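Local atomic coordinates of aminoacyl-tRNA synthetase-interacting multifunctional protein p43 (Plasmodium vivax, PDB entry 6IPA), a protein that probably binds tRNA through its C-terminal EMAP II-like domain and interacts with aminoacyl-tRNA synthetases. Residues L68-G73 against G116-G121; L99-L104 against N164-I169. All coordinates share one frame; numbering follows the deposited sequence.

Contact 1. Residues L68-G73 against G116-G121; sequences LKINVG and GMVLCG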
ATOM      1  N   LEU A  68      -4.509   7.635  -9.328  1.00 49.79           N
ATOM      2  CA  LEU A  68      -4.241   8.416  -8.104  1.00 45.70           C
ATOM      3  C   LEU A  68      -2.981   9.196  -8.157  1.00 43.70           C
ATOM      4  O   LEU A  68      -2.019   8.773  -8.756  1.00 42.72           O
ATOM      5  CB  LEU A  68      -4.145   7.537  -6.862  1.00 45.36           C
ATOM      6  CG  LEU A  68      -5.477   6.991  -6.382  1.00 47.02           C
ATOM      7  CD1 LEU A  68      -6.163   6.136  -7.457  1.00 46.32           C
ATOM      8  CD2 LEU A  68      -5.245   6.240  -5.068  1.00 47.06           C
ATOM      9  N   LYS A  69      -2.984  10.337  -7.478  1.00 44.74           N
ATOM     10  CA  LYS A  69      -1.790  11.150  -7.316  1.00 45.41           C
ATOM     11  C   LYS A  69      -1.489  11.146  -5.825  1.00 42.55           C
ATOM     12  O   LYS A  69      -2.321  11.546  -5.018  1.00 40.50           O
ATOM     13  CB  LYS A  69      -1.985  12.570  -7.876  1.00 48.76           C
ATOM     14  CG  LYS A  69      -2.073  12.590  -9.394  1.00 57.30           C
ATOM     15  CD  LYS A  69      -2.208  14.012  -9.928  1.00 68.49           C
ATOM     16  CE  LYS A  69      -2.479  14.049 -11.431  1.00 71.92           C
ATOM     17  NZ  LYS A  69      -1.245  13.656 -12.170  1.00 74.13           N
ATOM     18  N   ILE A  70      -0.321  10.645  -5.453  1.00 40.27           N
ATOM     19  CA  ILE A  70      -0.077  10.390  -4.058  1.00 39.88           C
ATOM     20  C   ILE A  70       1.283  10.934  -3.644  1.00 39.47           C
ATOM     21  O   ILE A  70       2.282  10.644  -4.260  1.00 42.29           O
ATOM     22  CB  ILE A  70      -0.205   8.898  -3.734  1.00 39.31           C
ATOM     23  CG1 ILE A  70      -1.436   8.267  -4.424  1.00 39.05           C
ATOM     24  CG2 ILE A  70      -0.348   8.755  -2.241  1.00 40.94           C
ATOM     25  CD1 ILE A  70      -1.796   6.899  -3.867  1.00 38.20           C
ATOM     26  N   ASN A  71       1.284  11.810  -2.661  1.00 39.13           N
ATOM     27  CA  ASN A  71       2.500  12.438  -2.143  1.00 37.97           C
ATOM     28  C   ASN A  71       3.093  11.465  -1.147  1.00 38.42           C
ATOM     29  O   ASN A  71       2.450  11.155  -0.111  1.00 37.68           O
ATOM     30  CB  ASN A  71       2.124  13.730  -1.433  1.00 36.26           C
ATOM     31  CG  ASN A  71       3.245  14.293  -0.639  1.00 36.24           C
ATOM     32  OD1 ASN A  71       4.360  13.722  -0.573  1.00 36.27           O
ATOM     33  ND2 ASN A  71       2.972  15.401   0.015  1.00 36.32           N
ATOM     34  N   VAL A  72       4.279  10.947  -1.465  1.00 38.00           N
ATOM     35  CA  VAL A  72       4.924   9.964  -0.599  1.00 37.10           C
ATOM     36  C   VAL A  72       6.269  10.530  -0.100  1.00 37.90           C
ATOM     37  O   VAL A  72       7.162   9.793   0.270  1.00 38.40           O
ATOM     38  CB  VAL A  72       5.147   8.618  -1.286  1.00 37.26           C
ATOM     39  CG1 VAL A  72       3.880   7.823  -1.401  1.00 38.45           C
ATOM     40  CG2 VAL A  72       5.713   8.823  -2.651  1.00 39.80           C
ATOM     41  N   GLY A  73       6.398  11.848  -0.081  1.00 37.81           N
ATOM     42  CA  GLY A  73       7.507  12.505   0.560  1.00 36.94           C
ATOM     43  C   GLY A  73       8.545  12.868  -0.432  1.00 37.68           C
ATOM     44  O   GLY A  73       9.538  13.435  -0.054  1.00 38.54           O
ATOM     45  N   GLY A 116       4.269   2.138  -7.855  1.00 42.02           N
ATOM     46  CA  GLY A 116       3.916   1.734  -6.487  1.00 44.20           C
ATOM     47  C   GLY A 116       2.496   1.149  -6.463  1.00 45.05           C
ATOM     48  O   GLY A 116       1.912   0.919  -7.508  1.00 45.24           O
ATOM     49  N   MET A 117       1.941   0.878  -5.285  1.00 45.28           N
ATOM     50  CA  MET A 117       0.532   0.441  -5.189  1.00 43.44           C
ATOM     51  C   MET A 117       0.007   0.673  -3.764  1.00 40.22           C
ATOM     52  O   MET A 117       0.755   0.690  -2.812  1.00 38.44           O
ATOM     53  CB  MET A 117       0.339  -1.025  -5.638  1.00 45.06           C
ATOM     54  CG  MET A 117       0.394  -2.056  -4.517  1.00 49.60           C
ATOM     55  SD  MET A 117       0.578  -3.810  -4.964  1.00 55.51           S
ATOM     56  CE  MET A 117      -1.039  -4.137  -5.681  1.00 56.64           C
ATOM     57  N   VAL A 118      -1.306   0.821  -3.636  1.00 38.54           N
ATOM     58  CA  VAL A 118      -1.927   1.200  -2.384  1.00 37.56           C
ATOM     59  C   VAL A 118      -2.448  -0.060  -1.745  1.00 38.18           C
ATOM     60  O   VAL A 118      -2.981  -0.923  -2.449  1.00 37.04           O
ATOM     61  CB  VAL A 118      -3.051   2.241  -2.579  1.00 36.27           C
ATOM     62  CG1 VAL A 118      -3.758   2.490  -1.266  1.00 36.10           C
ATOM     63  CG2 VAL A 118      -2.483   3.527  -3.151  1.00 35.45           C
ATOM     64  N   LEU A 119      -2.256  -0.171  -0.424  1.00 39.24           N
ATOM     65  CA  LEU A 119      -2.430  -1.458   0.239  1.00 41.80           C
ATOM     66  C   LEU A 119      -3.812  -1.495   0.876  1.00 41.74           C
ATOM     67  O   LEU A 119      -4.245  -0.469   1.399  1.00 43.52           O
ATOM     68  CB  LEU A 119      -1.343  -1.716   1.297  1.00 41.26           C
ATOM     69  CG  LEU A 119       0.174  -1.897   1.047  1.00 42.07           C
ATOM     70  CD1 LEU A 119       1.071  -2.003   2.269  1.00 42.72           C
ATOM     71  CD2 LEU A 119       0.425  -3.085   0.178  1.00 42.60           C
ATOM     72  N   CYS A 120      -4.470  -2.664   0.838  1.00 42.45           N
ATOM     73  CA  CYS A 120      -5.855  -2.833   1.329  1.00 44.30           C
ATOM     74  C   CYS A 120      -6.119  -4.155   2.010  1.00 45.58           C
ATOM     75  O   CYS A 120      -5.467  -5.159   1.751  1.00 47.05           O
ATOM     76  CB  CYS A 120      -6.873  -2.815   0.188  1.00 44.95           C
ATOM     77  SG  CYS A 120      -6.824  -1.434  -0.947  1.00 45.26           S
ATOM     78  N   GLY A 121      -7.150  -4.131   2.831  1.00 47.32           N
ATOM     79  CA  GLY A 121      -7.707  -5.316   3.428  1.00 49.57           C
ATOM     80  C   GLY A 121      -8.888  -5.777   2.603  1.00 51.91           C
ATOM     81  O   GLY A 121      -9.634  -4.951   2.026  1.00 46.57           O
TER
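The delta methyl of I70 meets one branch of V118 end to end, CD1 lying 3.5 Å from V118 CG2, and the two side chains cross obliquely. I70 sends CG1 anti to its carbonyl carbon (chi1 -43°) and then extends, so that CD1 is carried toward V118, while CG2 lies beside the carbonyl carbon. On the other side, V118 places CG1 anti to the backbone N (chi1 174°), which turns CG2 toward the strand 66-71. The same CG2 is also approached, more loosely, by L68, whose CD2 stands 4.3 Å from it. V118 thus faces two branched residues spaced by two along one strand, with K69 between them turned to the other face, where its NZ forms a salt bridge with D79. No hydrogen bond joins the segments, and their backbones stay well apart, 9.5 Å between the CA atoms of L68 and V118. V98 of strand 97-101 touches both I70 and V118, and I80 packs on I70 from strand 78-82. This buried aliphatic cluster between the curved antiparallel sheet and the segment 116-121 is the kind of interior expected of the OB-type fold of a putative tRNA-binding domain.

Contact 2. Residues L99-L104 against N164-I169; sequences LVLANL and NPFFHI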
ATOM      1  N   LEU A  99      -1.076   3.605   2.654  1.00 41.45           N
ATOM      2  CA  LEU A  99       0.182   2.848   2.700  1.00 41.23           C
ATOM      3  C   LEU A  99       0.598   2.410   1.331  1.00 39.71           C
ATOM      4  O   LEU A  99      -0.047   1.572   0.720  1.00 42.07           O
ATOM      5  CB  LEU A  99       0.037   1.626   3.581  1.00 40.96           C
ATOM      6  CG  LEU A  99      -0.242   1.970   5.064  1.00 42.23           C
ATOM      7  CD1 LEU A  99       0.265   0.828   5.956  1.00 42.79           C
ATOM      8  CD2 LEU A  99       0.360   3.292   5.540  1.00 40.26           C
ATOM      9  N   VAL A 100       1.684   2.988   0.842  1.00 37.68           N
ATOM     10  CA  VAL A 100       2.183   2.656  -0.496  1.00 36.05           C
ATOM     11  C   VAL A 100       3.378   1.732  -0.430  1.00 35.08           C
ATOM     12  O   VAL A 100       4.363   2.078   0.224  1.00 33.93           O
ATOM     13  CB  VAL A 100       2.607   3.948  -1.254  1.00 35.63           C
ATOM     14  CG1 VAL A 100       3.131   3.610  -2.638  1.00 35.69           C
ATOM     15  CG2 VAL A 100       1.421   4.898  -1.359  1.00 35.67           C
ATOM     16  N   LEU A 101       3.299   0.590  -1.119  1.00 35.17           N
ATOM     17  CA  LEU A 101       4.475  -0.235  -1.473  1.00 34.49           C
ATOM     18  C   LEU A 101       5.283   0.495  -2.547  1.00 34.42           C
ATOM     19  O   LEU A 101       5.079   0.319  -3.753  1.00 34.13           O
ATOM     20  CB  LEU A 101       4.077  -1.649  -1.958  1.00 34.33           C
ATOM     21  CG  LEU A 101       5.230  -2.559  -2.406  1.00 34.42           C
ATOM     22  CD1 LEU A 101       6.235  -2.729  -1.291  1.00 34.26           C
ATOM     23  CD2 LEU A 101       4.782  -3.963  -2.835  1.00 34.81           C
ATOM     24  N   ALA A 102       6.243   1.293  -2.096  1.00 34.05           N
ATOM     25  CA  ALA A 102       7.002   2.204  -2.968  1.00 33.54           C
ATOM     26  C   ALA A 102       8.012   1.618  -3.936  1.00 33.74           C
ATOM     27  O   ALA A 102       8.339   2.241  -4.940  1.00 32.26           O
ATOM     28  CB  ALA A 102       7.695   3.229  -2.088  1.00 33.97           C
ATOM     29  N   ASN A 103       8.515   0.415  -3.670  1.00 36.42           N
ATOM     30  CA  ASN A 103       9.680  -0.100  -4.413  1.00 37.26           C
ATOM     31  C   ASN A 103       9.426  -1.089  -5.519  1.00 40.15           C
ATOM     32  O   ASN A 103      10.375  -1.668  -6.088  1.00 40.49           O
ATOM     33  CB  ASN A 103      10.760  -0.615  -3.475  1.00 38.28           C
ATOM     34  CG  ASN A 103      10.362  -1.853  -2.673  1.00 37.37           C
ATOM     35  OD1 ASN A 103       9.187  -2.104  -2.373  1.00 39.57           O
ATOM     36  ND2 ASN A 103      11.363  -2.627  -2.305  1.00 36.22           N
ATOM     37  N   LEU A 104       8.157  -1.266  -5.861  1.00 41.59           N
ATOM     38  CA  LEU A 104       7.805  -1.856  -7.122  1.00 41.77           C
ATOM     39  C   LEU A 104       8.328  -0.896  -8.169  1.00 44.11           C
ATOM     40  O   LEU A 104       8.443   0.302  -7.881  1.00 46.17           O
ATOM     41  CB  LEU A 104       6.310  -1.919  -7.228  1.00 41.85           C
ATOM     42  CG  LEU A 104       5.591  -2.812  -6.233  1.00 43.10           C
ATOM     43  CD1 LEU A 104       4.100  -2.491  -6.244  1.00 45.70           C
ATOM     44  CD2 LEU A 104       5.769  -4.263  -6.634  1.00 44.40           C
ATOM     45  N   ASN A 164       9.621 -11.693  -6.865  1.00 59.05           N
ATOM     46  CA  ASN A 164       9.311 -10.481  -6.128  1.00 53.95           C
ATOM     47  C   ASN A 164       8.883 -10.894  -4.732  1.00 53.21           C
ATOM     48  O   ASN A 164       7.830 -11.520  -4.562  1.00 54.29           O
ATOM     49  CB  ASN A 164       8.180  -9.720  -6.841  1.00 52.69           C
ATOM     50  CG  ASN A 164       7.787  -8.420  -6.134  1.00 50.50           C
ATOM     51  OD1 ASN A 164       7.929  -8.270  -4.916  1.00 45.06           O
ATOM     52  ND2 ASN A 164       7.305  -7.465  -6.916  1.00 48.51           N
ATOM     53  N   PRO A 165       9.697 -10.557  -3.720  1.00 51.06           N
ATOM     54  CA  PRO A 165       9.363 -10.861  -2.354  1.00 50.66           C
ATOM     55  C   PRO A 165       7.902 -10.659  -2.014  1.00 50.86           C
ATOM     56  O   PRO A 165       7.299 -11.531  -1.375  1.00 55.84           O
ATOM     57  CB  PRO A 165      10.216  -9.881  -1.588  1.00 51.35           C
ATOM     58  CG  PRO A 165      11.472  -9.849  -2.383  1.00 53.62           C
ATOM     59  CD  PRO A 165      11.024  -9.935  -3.812  1.00 52.37           C
ATOM     60  N   PHE A 166       7.327  -9.542  -2.445  1.00 47.83           N
ATOM     61  CA  PHE A 166       5.956  -9.231  -2.065  1.00 45.80           C
ATOM     62  C   PHE A 166       4.955 -10.408  -2.167  1.00 45.04           C
ATOM     63  O   PHE A 166       4.216 -10.670  -1.208  1.00 43.27           O
ATOM     64  CB  PHE A 166       5.396  -8.039  -2.830  1.00 43.66           C
ATOM     65  CG  PHE A 166       3.970  -7.748  -2.446  1.00 43.07           C
ATOM     66  CD1 PHE A 166       3.690  -6.977  -1.346  1.00 41.51           C
ATOM     67  CD2 PHE A 166       2.920  -8.351  -3.123  1.00 41.97           C
ATOM     68  CE1 PHE A 166       2.386  -6.756  -0.955  1.00 42.33           C
ATOM     69  CE2 PHE A 166       1.624  -8.133  -2.744  1.00 40.76           C
ATOM     70  CZ  PHE A 166       1.354  -7.354  -1.644  1.00 41.76           C
ATOM     71  N   PHE A 167       4.962 -11.115  -3.294  1.00 45.32           N
ATOM     72  CA  PHE A 167       3.987 -12.181  -3.551  1.00 48.71           C
ATOM     73  C   PHE A 167       4.271 -13.442  -2.741  1.00 50.44           C
ATOM     74  O   PHE A 167       3.375 -14.293  -2.584  1.00 49.17           O
ATOM     75  CB  PHE A 167       3.925 -12.559  -5.037  1.00 51.62           C
ATOM     76  CG  PHE A 167       3.657 -11.406  -5.933  1.00 52.49           C
ATOM     77  CD1 PHE A 167       2.362 -10.989  -6.171  1.00 54.40           C
ATOM     78  CD2 PHE A 167       4.703 -10.688  -6.489  1.00 53.73           C
ATOM     79  CE1 PHE A 167       2.107  -9.882  -6.972  1.00 55.54           C
ATOM     80  CE2 PHE A 167       4.454  -9.592  -7.311  1.00 56.09           C
ATOM     81  CZ  PHE A 167       3.153  -9.187  -7.549  1.00 55.59           C
ATOM     82  N   HIS A 168       5.497 -13.562  -2.236  1.00 49.33           N
ATOM     83  CA  HIS A 168       5.868 -14.682  -1.386  1.00 50.34           C
ATOM     84  C   HIS A 168       5.505 -14.359   0.046  1.00 48.94           C
ATOM     85  O   HIS A 168       5.160 -15.227   0.847  1.00 48.77           O
ATOM     86  CB  HIS A 168       7.376 -14.939  -1.487  1.00 53.79           C
ATOM     87  CG  HIS A 168       7.797 -15.660  -2.734  1.00 54.84           C
ATOM     88  ND1 HIS A 168       7.906 -17.039  -2.797  1.00 59.82           N
ATOM     89  CD2 HIS A 168       8.163 -15.198  -3.953  1.00 55.95           C
ATOM     90  CE1 HIS A 168       8.321 -17.393  -4.003  1.00 58.66           C
ATOM     91  NE2 HIS A 168       8.483 -16.295  -4.725  1.00 57.84           N
ATOM     92  N   ILE A 169       5.618 -13.080   0.361  1.00 47.47           N
ATOM     93  CA  ILE A 169       5.302 -12.562   1.673  1.00 45.35           C
ATOM     94  C   ILE A 169       3.775 -12.444   1.870  1.00 45.87           C
ATOM     95  O   ILE A 169       3.252 -12.721   2.969  1.00 45.07           O
ATOM     96  CB  ILE A 169       5.925 -11.160   1.806  1.00 45.20           C
ATOM     97  CG1 ILE A 169       7.474 -11.255   1.780  1.00 45.62           C
ATOM     98  CG2 ILE A 169       5.425 -10.482   3.057  1.00 44.91           C
ATOM     99  CD1 ILE A 169       8.227  -9.960   1.469  1.00 44.94           C
TER
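L101 reaches the F166 ring with a single methyl. From CB the chain runs to CG, set anti to the backbone N (chi1 178°), and this extension carries the fork of the side chain away from its own strand and toward the helix 165-169. At the fork it is CD2 that does the touching. It comes to 3.5 Å from F166 CD1 and is centred on that atom, with F166 CG (3.9 Å) and CE1 (4.1 Å) as its next ring neighbours. The methyl approaches obliquely, and F166 CB also lies 4.1 Å from L101 CD2.

The partner residue belongs to a short helix that begins with an N-cap. N164 OD1 accepts from F166 N at 2.8 Å, with the donor tilted 29° from the carbonyl plane, and this bond ties the first turn to the residue just before it. P165 O takes two backbone donors, H168 N and I169 N, further along the same turn. Through F166 the helix packs on L101 of strand 97-101, which belongs to the antiparallel sheet of the putative tRNA-binding, OB-type domain.

A second touch lies nearer the start of the helix. L104 and N164 cross at about a right angle, and L104 CD2 lies 3.6 Å from N164 ND2, an apolar methyl against the amide nitrogen. With OD1 engaged in the cap, the carboxamide presents its other end to the leucine. Within the helix, CD2 of F166 stands 4.0 Å above the plane of the F167 ring, over its centre. The residue before L104, N103, is held by its amide, ND2 donating to the carbonyls of D154 and R45.

Strand 97-101 and its continuation link the two contacts, whose centres lie about 12 Å apart. Segment 116-121 of contact 1 runs beside segment 99-104 of contact 2: L119 N is 3.0 Å from L99 O, and M117 O is 3.1 Å from L101 N, both probable hydrogen bonds. Side chains join them as well, V72 CG1 packing 3.8 Å from V100 CG2. The segments alternate along the chain, 68-73 and 99-104 preceding 116-121 and 164-169. Both contacts reach the same sheet, contact 1 from segment 116-121 and contact 2 from helix 165-169.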